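Local coordinates for protein lipase aflb (Neosartorya fumigata, PDB 6IDY) that probably hydrolyses ester bonds of lipids, as a fungal lipase of the alpha/beta-hydrolase fold, at residues A[344-349]-A[357-362]. Numbering follows the deposited sequence.
Sequences NHLQTI and GVYTHE
Gln347 and Gly357 make the polar half of this contact. The side-chain NE2 of Gln347 donates to the backbone O of Gly357 at 3.0 Å, and the acceptor lies almost in the plane of the amide. The bond is noticeably bent at the hydrogen (138°), although the donor stands fairly close to the line of the C=O bond (157°) and is tilted slightly from the carbonyl plane. A bend in the glutamine chain at chi2 (72°) brings the amide across to the loop, while OE1 accepts from the backbone N of Thr316; bonds at NE2 and OE1 together fix the rotation of the amide about its last torsion.

The apolar half joins Leu346 to Tyr359. Leu346 CD1 reaches the tyrosine at the root of its ring, 3.8 Å from CB and 4.1 Å from CG, and the two side chains cross nearly perpendicularly. The tyrosine hydroxyl bonds to Val398 O, and both residues also pack on Asn367.

Within 344-349, His345 occupies the N-cap position of helix 346-349. Its ND1 and Thr348 OG1 share a nearly straight 2.7 Å hydrogen bond, and the backbone N of Gln347 lies over one ring face.

The contact thus joins the short helix 346-349, directly after edge strand 341-345, to the loop carrying His361. That histidine bonds to Ser233 and Asp318, an arrangement consistent with the catalytic triad of an alpha/beta hydrolase. With one amide bond and a small apolar patch, the direct link is modest; Gln347 additionally couples the loop backbone at Gly357, four residues before His361, to Thr316, close in sequence to Asp318.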
loop_
_atom_site.group_PDB
_atom_site.type_symbol
_atom_site.label_atom_id
_atom_site.label_comp_id
_atom_site.label_asym_id
_atom_site.label_seq_id
_atom_site.Cartn_x
_atom_site.Cartn_y
_atom_site.Cartn_z
ATOM N N ASN A 344 13.702 0.192 -8.561
ATOM C CA ASN A 344 13.498 -1.022 -9.326
ATOM C C ASN A 344 12.236 -1.029 -10.181
ATOM O O ASN A 344 11.139 -1.314 -9.700
ATOM C CB ASN A 344 13.563 -2.227 -8.372
ATOM C CG ASN A 344 14.812 -2.202 -7.507
ATOM O OD1 ASN A 344 15.907 -2.580 -7.936
ATOM N ND2 ASN A 344 14.681 -1.720 -6.279
ATOM N N HIS A 345 12.424 -0.725 -11.476
ATOM C CA HIS A 345 11.372 -0.703 -12.488
ATOM C C HIS A 345 11.275 -2.103 -13.078
ATOM O O HIS A 345 12.239 -2.584 -13.685
ATOM C CB HIS A 345 11.705 0.338 -13.568
ATOM C CG HIS A 345 10.653 0.494 -14.622
ATOM N ND1 HIS A 345 10.965 0.424 -15.967
ATOM C CD2 HIS A 345 9.324 0.718 -14.493
ATOM C CE1 HIS A 345 9.830 0.626 -16.609
ATOM N NE2 HIS A 345 8.818 0.810 -15.760
ATOM N N LEU A 346 10.124 -2.776 -12.867
ATOM C CA LEU A 346 9.898 -4.156 -13.331
ATOM C C LEU A 346 10.228 -4.381 -14.797
ATOM O O LEU A 346 10.917 -5.342 -15.119
ATOM C CB LEU A 346 8.452 -4.630 -13.064
ATOM C CG LEU A 346 7.903 -4.576 -11.644
ATOM C CD1 LEU A 346 6.512 -5.177 -11.609
ATOM C CD2 LEU A 346 8.786 -5.336 -10.669
ATOM N N GLN A 347 9.734 -3.492 -15.673
ATOM C CA GLN A 347 9.871 -3.569 -17.130
ATOM C C GLN A 347 11.286 -3.244 -17.635
ATOM O O GLN A 347 11.567 -3.455 -18.812
ATOM C CB GLN A 347 8.798 -2.710 -17.831
ATOM C CG GLN A 347 7.353 -3.227 -17.655
ATOM C CD GLN A 347 6.791 -3.035 -16.254
ATOM O OE1 GLN A 347 7.160 -2.103 -15.528
ATOM N NE2 GLN A 347 5.883 -3.912 -15.842
ATOM N N THR A 348 12.183 -2.777 -16.751
ATOM C CA THR A 348 13.588 -2.535 -17.087
ATOM C C THR A 348 14.388 -3.775 -16.675
ATOM O O THR A 348 15.018 -4.397 -17.525
ATOM C CB THR A 348 14.118 -1.246 -16.420
ATOM O OG1 THR A 348 13.455 -0.119 -16.982
ATOM C CG2 THR A 348 15.621 -1.069 -16.599
ATOM N N ILE A 349 14.363 -4.121 -15.371
ATOM C CA ILE A 349 15.092 -5.261 -14.799
ATOM C C ILE A 349 14.661 -6.591 -15.436
ATOM O O ILE A 349 15.527 -7.403 -15.773
ATOM C CB ILE A 349 15.001 -5.274 -13.247
ATOM C CG1 ILE A 349 15.580 -3.969 -12.651
ATOM C CG2 ILE A 349 15.694 -6.509 -12.645
ATOM C CD1 ILE A 349 15.111 -3.662 -11.277
ATOM N N GLY A 357 6.003 -8.334 -16.991
ATOM C CA GLY A 357 4.710 -8.269 -17.663
ATOM C C GLY A 357 3.737 -7.268 -17.073
ATOM O O GLY A 357 4.146 -6.284 -16.445
ATOM N N VAL A 358 2.432 -7.521 -17.282
ATOM C CA VAL A 358 1.353 -6.635 -16.839
ATOM C C VAL A 358 1.101 -6.783 -15.333
ATOM O O VAL A 358 0.317 -7.635 -14.901
ATOM C CB VAL A 358 0.062 -6.784 -17.709
ATOM C CG1 VAL A 358 -1.030 -5.811 -17.263
ATOM C CG2 VAL A 358 0.372 -6.579 -19.191
ATOM N N TYR A 359 1.796 -5.955 -14.541
ATOM C CA TYR A 359 1.641 -5.905 -13.095
ATOM C C TYR A 359 1.071 -4.569 -12.730
ATOM O O TYR A 359 1.698 -3.533 -12.936
ATOM C CB TYR A 359 2.948 -6.211 -12.341
ATOM C CG TYR A 359 3.346 -7.659 -12.485
ATOM C CD1 TYR A 359 4.096 -8.089 -13.578
ATOM C CD2 TYR A 359 2.914 -8.618 -11.569
ATOM C CE1 TYR A 359 4.425 -9.430 -13.746
ATOM C CE2 TYR A 359 3.249 -9.964 -11.720
ATOM C CZ TYR A 359 4.017 -10.360 -12.805
ATOM O OH TYR A 359 4.353 -11.671 -12.987
ATOM N N THR A 360 -0.150 -4.597 -12.214
ATOM C CA THR A 360 -0.909 -3.413 -11.817
ATOM C C THR A 360 -0.287 -2.762 -10.562
ATOM O O THR A 360 0.705 -3.264 -10.024
ATOM C CB THR A 360 -2.351 -3.838 -11.551
ATOM O OG1 THR A 360 -2.323 -4.882 -10.579
ATOM C CG2 THR A 360 -3.078 -4.325 -12.807
ATOM N N HIS A 361 -0.881 -1.654 -10.102
ATOM C CA HIS A 361 -0.476 -0.931 -8.897
ATOM C C HIS A 361 -0.469 -1.921 -7.724
ATOM O O HIS A 361 0.527 -2.014 -7.007
ATOM C CB HIS A 361 -1.480 0.203 -8.655
ATOM C CG HIS A 361 -1.171 1.080 -7.485
ATOM N ND1 HIS A 361 -0.096 1.952 -7.496
ATOM C CD2 HIS A 361 -1.858 1.247 -6.335
ATOM C CE1 HIS A 361 -0.146 2.593 -6.342
ATOM N NE2 HIS A 361 -1.195 2.211 -5.618
ATOM N N GLU A 362 -1.567 -2.694 -7.580
ATOM C CA GLU A 362 -1.753 -3.756 -6.580
ATOM C C GLU A 362 -0.943 -5.003 -6.943
ATOM O O GLU A 362 -0.422 -5.659 -6.051
ATOM C CB GLU A 362 -3.253 -4.089 -6.354
ATOM C CG GLU A 362 -4.047 -4.608 -7.560
ATOM C CD GLU A 362 -4.449 -3.616 -8.643
ATOM O OE1 GLU A 362 -4.179 -2.406 -8.479
ATOM O OE2 GLU A 362 -5.023 -4.050 -9.667
#